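Local coordinates for protein ZYG-9 (Caenorhabditis elegans, PDB 2OF3) that organizes microtubules and spindle poles during mitosis and meiosis in the one-cell embryo and is required for default nucleus positioning in oocytes, at residues A132-K140 / V152-S160; P165-L176 / P202-V212. All coordinates share one frame; numbering follows the deposited sequence.

Contact 1: A132-K140 / V152-S160; sequences AFVPYLLLK and VRDIVNVLS
F133 meets I155 and L159 with the edge of its ring, where two helices of the TOG domain, an array of antiparallel helix pairs of the HEAT-repeat kind, pack together. The segments belong to helix 127-139 and helix 146-163; over residues 132-139 and 152-160 the axes run at 152°, 10.4 Å apart at their closest approach, and the side chains that meet are apolar. The ring atom CE2 of F133 lies 4.0 Å from CD1 of L159; C111 of helix 101-120 and L89 of helix 85-95 also touch this ring. V134 slides past L159 in the opposite sense, its CG2 3.9 Å from the same CD1. One turn on, L137 is a knob in the hole formed by V152, I155, V156 and L159. With CG anti to the backbone N (chi1 175°), its CD2 comes 3.7 Å from CG2 of I155 and 3.8 Å from CG2 of V156, while CG1 of V152 packs on its carbonyl oxygen and CG. Replacing this leucine with an alanine is likely to leave a gap among those four residues, whose methyl groups would lose the branch they close around. CD2 of L138 crosses V156 at about a right angle and touches its CG2 (4.1 Å). K140 contributes only the base of its side chain: NZ turns off to the carbonyl of F96 and to E143, while its CB rests 3.8 Å from CG2 of V152.

Contact 2: P165-L176 / P202-V212; sequences PLKMTPMLLDAL and PLKSLSVEKTV
L206 fits against L166, T169 and P170, and most of the contact is apolar packing of this kind. Its CD1 reaches CB of T169 at 3.7 Å and CD of the P170 ring at 3.8 Å, while CD1 of L166 lies 3.9 Å from the same methyl. L203 meets the start of helix 165-174, its CD2 4.0 Å from CB of P165. At the other end L173, with CG anti to the carbonyl carbon (chi1 -63°), lays CD2 4.0 Å from CG2 of T211 and near V212. Segment 202-212 leaves a 3-10 turn, passes through 204-206, helical in backbone angles but without the regular bonds, and enters the short helix 208-212, which runs nearly parallel to helix 165-174 at 14°; the packing joins helix 165-174 to this connection in the helical array of the TOG domain. Methyls also meet backbone oxygens, CD1 of L166 against O of P202 and CD1 of L173 against O of L206. The polar bonds are local to each segment. T169 OG1 donates to O of P165 at 2.6 Å, the backbone N of T169 binding the same oxygen from the opposite face of its plane. T211 repeats the pattern: OG1 and N grip O of S207 from opposite faces.

In the fold
From the N terminus the chain first builds helices 10-19 to 101-120, then enters helix 127-139. Contact 1 closes a short loop of 11 residues as helix 146-163 folds back beside it, close to the centre of the chain. Helix 165-174 follows almost at once and opens contact 2, whose wider loop holds helix 181-198 before the chain returns at 202-212. The two loops stand in series, neither nested nor crossed. They are nevertheless joined laterally: M171 packs on V134 and P135, and L138 on L172, while Y194 of helix 181-198 touches T169 and shares a hydrogen bond with the hydroxyl of S160. Contact 2 thus carries the stack on toward helix 221-238, against which V208 and V212 lie.

Contact 1: A132-K140 / V152-S160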
loop_
_atom_site.group_PDB
_atom_site.type_symbol
_atom_site.label_atom_id
_atom_site.label_comp_id
_atom_site.label_asym_id
_atom_site.label_seq_id
_atom_site.Cartn_x
_atom_site.Cartn_y
_atom_site.Cartn_z
ATOM N N ALA A 132 1.344 8.896 1.517
ATOM C CA ALA A 132 2.732 8.905 0.979
ATOM C C ALA A 132 3.238 7.499 0.675
ATOM O O ALA A 132 4.111 7.354 -0.131
ATOM C CB ALA A 132 3.695 9.580 1.980
ATOM N N PHE A 133 2.721 6.456 1.329
ATOM C CA PHE A 133 3.316 5.124 1.166
ATOM C C PHE A 133 2.455 4.166 0.331
ATOM O O PHE A 133 2.943 3.545 -0.629
ATOM C CB PHE A 133 3.632 4.468 2.533
ATOM C CG PHE A 133 4.248 3.065 2.390
ATOM C CD1 PHE A 133 5.448 2.877 1.680
ATOM C CD2 PHE A 133 3.641 1.966 2.941
ATOM C CE1 PHE A 133 6.044 1.571 1.533
ATOM C CE2 PHE A 133 4.224 0.660 2.802
ATOM C CZ PHE A 133 5.400 0.481 2.082
ATOM N N VAL A 134 1.196 4.026 0.724
ATOM C CA VAL A 134 0.315 2.992 0.185
ATOM C C VAL A 134 0.143 3.037 -1.325
ATOM O O VAL A 134 0.235 1.984 -1.930
ATOM C CB VAL A 134 -1.046 2.906 0.963
ATOM C CG1 VAL A 134 -2.033 1.836 0.284
ATOM C CG2 VAL A 134 -0.757 2.542 2.416
ATOM N N PRO A 135 -0.139 4.208 -1.949
ATOM C CA PRO A 135 -0.292 4.238 -3.392
ATOM C C PRO A 135 0.916 3.707 -4.142
ATOM O O PRO A 135 0.757 3.079 -5.248
ATOM C CB PRO A 135 -0.595 5.734 -3.694
ATOM C CG PRO A 135 -1.291 6.189 -2.474
ATOM C CD PRO A 135 -0.448 5.525 -1.378
ATOM N N TYR A 136 2.111 3.889 -3.579
ATOM C CA TYR A 136 3.306 3.361 -4.275
ATOM C C TYR A 136 3.507 1.894 -3.999
ATOM O O TYR A 136 3.965 1.172 -4.882
ATOM C CB TYR A 136 4.557 4.120 -3.874
ATOM C CG TYR A 136 4.393 5.568 -4.212
ATOM C CD1 TYR A 136 4.479 5.991 -5.537
ATOM C CD2 TYR A 136 4.084 6.503 -3.206
ATOM C CE1 TYR A 136 4.268 7.355 -5.886
ATOM C CE2 TYR A 136 3.856 7.888 -3.522
ATOM C CZ TYR A 136 3.963 8.270 -4.860
ATOM O OH TYR A 136 3.757 9.575 -5.168
ATOM N N LEU A 137 3.185 1.443 -2.782
ATOM C CA LEU A 137 3.281 0.006 -2.463
ATOM C C LEU A 137 2.360 -0.774 -3.379
ATOM O O LEU A 137 2.712 -1.904 -3.798
ATOM C CB LEU A 137 2.921 -0.286 -1.008
ATOM C CG LEU A 137 2.862 -1.764 -0.596
ATOM C CD1 LEU A 137 4.287 -2.355 -0.422
ATOM C CD2 LEU A 137 2.084 -1.831 0.673
ATOM N N LEU A 138 1.196 -0.197 -3.693
ATOM C CA LEU A 138 0.239 -0.859 -4.588
ATOM C C LEU A 138 0.735 -1.045 -6.019
ATOM O O LEU A 138 0.284 -1.976 -6.721
ATOM C CB LEU A 138 -1.151 -0.184 -4.531
ATOM C CG LEU A 138 -1.847 -0.277 -3.189
ATOM C CD1 LEU A 138 -3.144 0.489 -3.271
ATOM C CD2 LEU A 138 -2.087 -1.709 -2.754
ATOM N N LEU A 139 1.689 -0.235 -6.460
ATOM C CA LEU A 139 2.338 -0.489 -7.730
ATOM C C LEU A 139 3.000 -1.889 -7.790
ATOM O O LEU A 139 3.010 -2.545 -8.844
ATOM C CB LEU A 139 3.399 0.580 -8.050
ATOM C CG LEU A 139 2.904 2.029 -8.222
ATOM C CD1 LEU A 139 4.122 3.022 -8.384
ATOM C CD2 LEU A 139 1.895 2.143 -9.396
ATOM N N LYS A 140 3.531 -2.343 -6.656
ATOM C CA LYS A 140 4.347 -3.519 -6.594
ATOM C C LYS A 140 3.473 -4.743 -6.518
ATOM O O LYS A 140 3.979 -5.889 -6.662
ATOM C CB LYS A 140 5.233 -3.437 -5.341
ATOM C CG LYS A 140 6.259 -2.292 -5.414
ATOM C CD LYS A 140 7.316 -2.495 -6.473
ATOM C CE LYS A 140 6.983 -1.638 -7.684
ATOM N NZ LYS A 140 7.904 -1.986 -8.813
ATOM N N VAL A 152 4.197 -8.386 -0.902
ATOM C CA VAL A 152 3.482 -7.103 -0.979
ATOM C C VAL A 152 2.130 -7.251 -0.289
ATOM O O VAL A 152 1.788 -6.392 0.524
ATOM C CB VAL A 152 3.331 -6.640 -2.402
ATOM C CG1 VAL A 152 2.368 -5.430 -2.476
ATOM C CG2 VAL A 152 4.764 -6.341 -3.014
ATOM N N ARG A 153 1.408 -8.349 -0.516
ATOM C CA ARG A 153 0.106 -8.494 0.105
ATOM C C ARG A 153 0.212 -8.657 1.571
ATOM O O ARG A 153 -0.673 -8.180 2.292
ATOM C CB ARG A 153 -0.720 -9.656 -0.466
ATOM C CG ARG A 153 -1.919 -10.083 0.409
ATOM C CD ARG A 153 -3.063 -8.964 0.603
ATOM N NE ARG A 153 -4.083 -9.363 -0.325
ATOM C CZ ARG A 153 -5.201 -10.080 -0.127
ATOM N NH1 ARG A 153 -5.769 -10.410 1.050
ATOM N NH2 ARG A 153 -5.820 -10.365 -1.228
ATOM N N ASP A 154 1.263 -9.314 2.057
ATOM C CA ASP A 154 1.471 -9.432 3.524
ATOM C C ASP A 154 1.654 -8.064 4.167
ATOM O O ASP A 154 1.155 -7.838 5.284
ATOM C CB ASP A 154 2.692 -10.290 3.882
ATOM C CG ASP A 154 2.537 -11.761 3.469
ATOM O OD1 ASP A 154 1.369 -12.270 3.437
ATOM O OD2 ASP A 154 3.584 -12.394 3.163
ATOM N N ILE A 155 2.351 -7.153 3.490
ATOM C CA ILE A 155 2.457 -5.747 4.018
ATOM C C ILE A 155 1.096 -5.035 3.943
ATOM O O ILE A 155 0.692 -4.385 4.863
ATOM C CB ILE A 155 3.560 -4.898 3.281
ATOM C CG1 ILE A 155 4.948 -5.466 3.526
ATOM C CG2 ILE A 155 3.507 -3.379 3.659
ATOM C CD1 ILE A 155 5.845 -5.229 2.312
ATOM N N VAL A 156 0.362 -5.203 2.854
ATOM C CA VAL A 156 -0.979 -4.640 2.754
ATOM C C VAL A 156 -1.843 -5.150 3.903
ATOM O O VAL A 156 -2.634 -4.394 4.440
ATOM C CB VAL A 156 -1.605 -4.981 1.401
ATOM C CG1 VAL A 156 -3.083 -4.525 1.377
ATOM C CG2 VAL A 156 -0.838 -4.260 0.266
ATOM N N ASN A 157 -1.756 -6.434 4.256
ATOM C CA ASN A 157 -2.598 -7.027 5.328
ATOM C C ASN A 157 -2.303 -6.417 6.703
ATOM O O ASN A 157 -3.223 -6.207 7.512
ATOM C CB ASN A 157 -2.423 -8.572 5.395
ATOM C CG ASN A 157 -3.111 -9.304 4.241
ATOM O OD1 ASN A 157 -3.953 -8.732 3.517
ATOM N ND2 ASN A 157 -2.749 -10.594 4.053
ATOM N N VAL A 158 -1.047 -6.094 6.974
ATOM C CA VAL A 158 -0.719 -5.338 8.220
ATOM C C VAL A 158 -1.293 -3.892 8.207
ATOM O O VAL A 158 -1.927 -3.447 9.176
ATOM C CB VAL A 158 0.821 -5.321 8.481
ATOM C CG1 VAL A 158 1.161 -4.578 9.757
ATOM C CG2 VAL A 158 1.355 -6.788 8.547
ATOM N N LEU A 159 -1.104 -3.173 7.107
ATOM C CA LEU A 159 -1.632 -1.832 6.977
ATOM C C LEU A 159 -3.143 -1.783 7.063
ATOM O O LEU A 159 -3.696 -0.817 7.561
ATOM C CB LEU A 159 -1.198 -1.220 5.629
ATOM C CG LEU A 159 0.252 -0.771 5.537
ATOM C CD1 LEU A 159 0.703 -0.632 4.068
ATOM C CD2 LEU A 159 0.382 0.549 6.285
ATOM N N SER A 160 -3.835 -2.799 6.553
ATOM C CA SER A 160 -5.298 -2.867 6.638
ATOM C C SER A 160 -5.697 -2.895 8.099
ATOM O O SER A 160 -6.732 -2.356 8.449
ATOM C CB SER A 160 -5.841 -4.148 5.971
ATOM O OG SER A 160 -5.577 -4.213 4.579
#

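Contact 2: P165-L176 / P202-V212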
loop_
_atom_site.group_PDB
_atom_site.type_symbol
_atom_site.label_atom_id
_atom_site.label_comp_id
_atom_site.label_asym_id
_atom_site.label_seq_id
_atom_site.Cartn_x
_atom_site.Cartn_y
_atom_site.Cartn_z
ATOM N N PRO A 165 -10.249 -0.813 6.617
ATOM C CA PRO A 165 -10.853 -0.865 5.296
ATOM C C PRO A 165 -11.432 0.406 4.739
ATOM O O PRO A 165 -11.286 0.681 3.533
ATOM C CB PRO A 165 -11.934 -1.912 5.473
ATOM C CG PRO A 165 -11.251 -2.879 6.336
ATOM C CD PRO A 165 -10.710 -1.947 7.431
ATOM N N LEU A 166 -12.075 1.207 5.580
ATOM C CA LEU A 166 -12.667 2.430 5.071
ATOM C C LEU A 166 -11.653 3.395 4.518
ATOM O O LEU A 166 -11.910 4.039 3.523
ATOM C CB LEU A 166 -13.574 3.099 6.136
ATOM C CG LEU A 166 -14.193 4.466 5.760
ATOM C CD1 LEU A 166 -15.166 4.368 4.553
ATOM C CD2 LEU A 166 -14.906 5.077 6.970
ATOM N N LYS A 167 -10.506 3.544 5.161
ATOM C CA LYS A 167 -9.495 4.461 4.630
ATOM C C LYS A 167 -8.582 3.816 3.584
ATOM O O LYS A 167 -7.985 4.532 2.809
ATOM C CB LYS A 167 -8.597 5.035 5.747
ATOM C CG LYS A 167 -9.272 5.970 6.754
ATOM C CD LYS A 167 -9.623 7.331 6.150
ATOM C CE LYS A 167 -10.159 8.354 7.232
ATOM N NZ LYS A 167 -9.389 8.240 8.558
ATOM N N MET A 168 -8.444 2.482 3.567
ATOM C CA MET A 168 -7.662 1.786 2.538
ATOM C C MET A 168 -8.358 1.711 1.182
ATOM O O MET A 168 -7.718 1.825 0.137
ATOM C CB MET A 168 -7.322 0.364 3.017
ATOM C CG MET A 168 -6.163 0.254 4.109
ATOM S SD MET A 168 -4.486 0.761 3.641
ATOM C CE MET A 168 -4.047 -0.661 2.688
ATOM N N THR A 169 -9.675 1.528 1.192
ATOM C CA THR A 169 -10.431 1.176 -0.028
ATOM C C THR A 169 -10.355 2.216 -1.113
ATOM O O THR A 169 -10.191 1.838 -2.271
ATOM C CB THR A 169 -11.870 0.777 0.310
ATOM O OG1 THR A 169 -11.807 -0.363 1.162
ATOM C CG2 THR A 169 -12.726 0.427 -0.958
ATOM N N PRO A 170 -10.451 3.530 -0.778
ATOM C CA PRO A 170 -10.300 4.558 -1.840
ATOM C C PRO A 170 -8.975 4.441 -2.649
ATOM O O PRO A 170 -8.953 4.683 -3.885
ATOM C CB PRO A 170 -10.327 5.891 -1.037
ATOM C CG PRO A 170 -11.067 5.582 0.223
ATOM C CD PRO A 170 -10.757 4.134 0.548
ATOM N N MET A 171 -7.874 4.065 -1.983
ATOM C CA MET A 171 -6.573 3.904 -2.654
ATOM C C MET A 171 -6.597 2.615 -3.477
ATOM O O MET A 171 -6.040 2.577 -4.570
ATOM C CB MET A 171 -5.451 3.847 -1.600
ATOM C CG MET A 171 -5.113 5.286 -0.972
ATOM S SD MET A 171 -3.878 5.369 0.319
ATOM C CE MET A 171 -4.568 4.333 1.506
ATOM N N LEU A 172 -7.220 1.556 -2.940
ATOM C CA LEU A 172 -7.379 0.297 -3.681
ATOM C C LEU A 172 -8.272 0.504 -4.905
ATOM O O LEU A 172 -7.936 -0.009 -5.982
ATOM C CB LEU A 172 -7.929 -0.805 -2.792
ATOM C CG LEU A 172 -6.937 -1.304 -1.755
ATOM C CD1 LEU A 172 -7.760 -1.983 -0.698
ATOM C CD2 LEU A 172 -5.903 -2.282 -2.407
ATOM N N LEU A 173 -9.354 1.296 -4.772
ATOM C CA LEU A 173 -10.203 1.676 -5.939
ATOM C C LEU A 173 -9.436 2.462 -6.942
ATOM O O LEU A 173 -9.529 2.204 -8.174
ATOM C CB LEU A 173 -11.535 2.383 -5.523
ATOM C CG LEU A 173 -12.526 1.549 -4.691
ATOM C CD1 LEU A 173 -13.641 2.441 -4.121
ATOM C CD2 LEU A 173 -13.165 0.326 -5.506
ATOM N N ASP A 174 -8.640 3.412 -6.474
ATOM C CA ASP A 174 -7.849 4.236 -7.381
ATOM C C ASP A 174 -6.851 3.402 -8.189
ATOM O O ASP A 174 -6.581 3.663 -9.377
ATOM C CB ASP A 174 -7.089 5.307 -6.594
ATOM C CG ASP A 174 -6.814 6.554 -7.450
ATOM O OD1 ASP A 174 -7.800 7.115 -8.045
ATOM O OD2 ASP A 174 -5.620 6.969 -7.562
ATOM N N ALA A 175 -6.270 2.416 -7.514
ATOM C CA ALA A 175 -5.361 1.433 -8.152
ATOM C C ALA A 175 -5.961 0.704 -9.330
ATOM O O ALA A 175 -5.242 0.213 -10.129
ATOM C CB ALA A 175 -4.884 0.427 -7.119
ATOM N N LEU A 176 -7.283 0.608 -9.425
ATOM C CA LEU A 176 -7.947 -0.040 -10.548
ATOM C C LEU A 176 -7.773 0.692 -11.857
ATOM O O LEU A 176 -8.022 0.125 -12.921
ATOM C CB LEU A 176 -9.452 -0.224 -10.269
ATOM C CG LEU A 176 -9.787 -1.015 -9.019
ATOM C CD1 LEU A 176 -11.299 -1.167 -8.888
ATOM C CD2 LEU A 176 -9.037 -2.378 -8.976
ATOM N N PRO A 202 -19.910 -1.155 6.040
ATOM C CA PRO A 202 -18.905 -0.150 6.452
ATOM C C PRO A 202 -18.318 0.667 5.276
ATOM O O PRO A 202 -17.732 1.739 5.518
ATOM C CB PRO A 202 -17.825 -0.989 7.121
ATOM C CG PRO A 202 -18.448 -2.314 7.431
ATOM C CD PRO A 202 -19.488 -2.529 6.391
ATOM N N LEU A 203 -18.527 0.197 4.027
ATOM C CA LEU A 203 -17.901 0.778 2.846
ATOM C C LEU A 203 -18.900 1.509 1.963
ATOM O O LEU A 203 -18.554 1.988 0.873
ATOM C CB LEU A 203 -17.155 -0.311 2.049
ATOM C CG LEU A 203 -16.155 -1.240 2.768
ATOM C CD1 LEU A 203 -15.421 -2.138 1.754
ATOM C CD2 LEU A 203 -15.129 -0.417 3.638
ATOM N N LYS A 204 -20.137 1.630 2.445
ATOM C CA LYS A 204 -21.218 2.170 1.630
ATOM C C LYS A 204 -21.006 3.551 0.966
ATOM O O LYS A 204 -21.537 3.760 -0.148
ATOM C CB LYS A 204 -22.526 2.158 2.409
ATOM C CG LYS A 204 -23.173 0.749 2.536
ATOM C CD LYS A 204 -23.282 -0.081 1.212
ATOM C CE LYS A 204 -24.562 -0.981 1.191
ATOM N NZ LYS A 204 -25.015 -1.657 2.509
ATOM N N SER A 205 -20.256 4.472 1.604
ATOM C CA SER A 205 -20.000 5.819 1.010
ATOM C C SER A 205 -19.069 5.776 -0.192
ATOM O O SER A 205 -18.934 6.774 -0.938
ATOM C CB SER A 205 -19.401 6.790 2.043
ATOM O OG SER A 205 -18.134 6.331 2.524
ATOM N N LEU A 206 -18.439 4.618 -0.401
ATOM C CA LEU A 206 -17.384 4.496 -1.415
ATOM C C LEU A 206 -17.840 3.993 -2.796
ATOM O O LEU A 206 -17.074 4.068 -3.777
ATOM C CB LEU A 206 -16.218 3.653 -0.869
ATOM C CG LEU A 206 -15.603 4.235 0.427
ATOM C CD1 LEU A 206 -14.429 3.377 0.818
ATOM C CD2 LEU A 206 -15.181 5.712 0.192
ATOM N N SER A 207 -19.076 3.524 -2.910
ATOM C CA SER A 207 -19.555 3.125 -4.238
ATOM C C SER A 207 -18.670 1.964 -4.808
ATOM O O SER A 207 -18.277 1.983 -5.978
ATOM C CB SER A 207 -19.544 4.306 -5.222
ATOM O OG SER A 207 -20.621 5.203 -4.959
ATOM N N VAL A 208 -18.382 0.991 -3.954
ATOM C CA VAL A 208 -17.612 -0.156 -4.347
ATOM C C VAL A 208 -18.314 -0.928 -5.477
ATOM O O VAL A 208 -17.692 -1.187 -6.502
ATOM C CB VAL A 208 -17.371 -1.096 -3.155
ATOM C CG1 VAL A 208 -16.732 -2.405 -3.626
ATOM C CG2 VAL A 208 -16.498 -0.392 -2.086
ATOM N N GLU A 209 -19.588 -1.270 -5.311
ATOM C CA GLU A 209 -20.304 -2.086 -6.328
ATOM C C GLU A 209 -20.251 -1.450 -7.684
ATOM O O GLU A 209 -19.886 -2.108 -8.654
ATOM C CB GLU A 209 -21.751 -2.394 -5.944
ATOM C CG GLU A 209 -21.937 -2.983 -4.569
ATOM C CD GLU A 209 -22.189 -1.910 -3.471
ATOM O OE1 GLU A 209 -21.671 -0.767 -3.545
ATOM O OE2 GLU A 209 -22.909 -2.235 -2.511
ATOM N N LYS A 210 -20.516 -0.154 -7.756
ATOM C CA LYS A 210 -20.546 0.544 -9.020
ATOM C C LYS A 210 -19.179 0.740 -9.660
ATOM O O LYS A 210 -19.061 0.751 -10.897
ATOM C CB LYS A 210 -21.233 1.931 -8.840
ATOM C CG LYS A 210 -21.177 2.812 -10.090
ATOM C CD LYS A 210 -22.172 4.008 -10.021
ATOM C CE LYS A 210 -22.594 4.501 -11.461
ATOM N NZ LYS A 210 -23.747 3.685 -12.126
ATOM N N THR A 211 -18.149 0.950 -8.829
ATOM C CA THR A 211 -16.809 1.131 -9.332
ATOM C C THR A 211 -16.237 -0.198 -9.841
ATOM O O THR A 211 -15.471 -0.228 -10.823
ATOM C CB THR A 211 -15.876 1.676 -8.211
ATOM O OG1 THR A 211 -16.522 2.794 -7.573
ATOM C CG2 THR A 211 -14.575 2.141 -8.780
ATOM N N VAL A 212 -16.604 -1.274 -9.155
ATOM C CA VAL A 212 -16.020 -2.584 -9.439
ATOM C C VAL A 212 -16.737 -3.255 -10.641
ATOM O O VAL A 212 -16.100 -3.909 -11.474
ATOM C CB VAL A 212 -15.985 -3.478 -8.169
ATOM C CG1 VAL A 212 -15.701 -4.966 -8.526
ATOM C CG2 VAL A 212 -14.925 -2.954 -7.147
#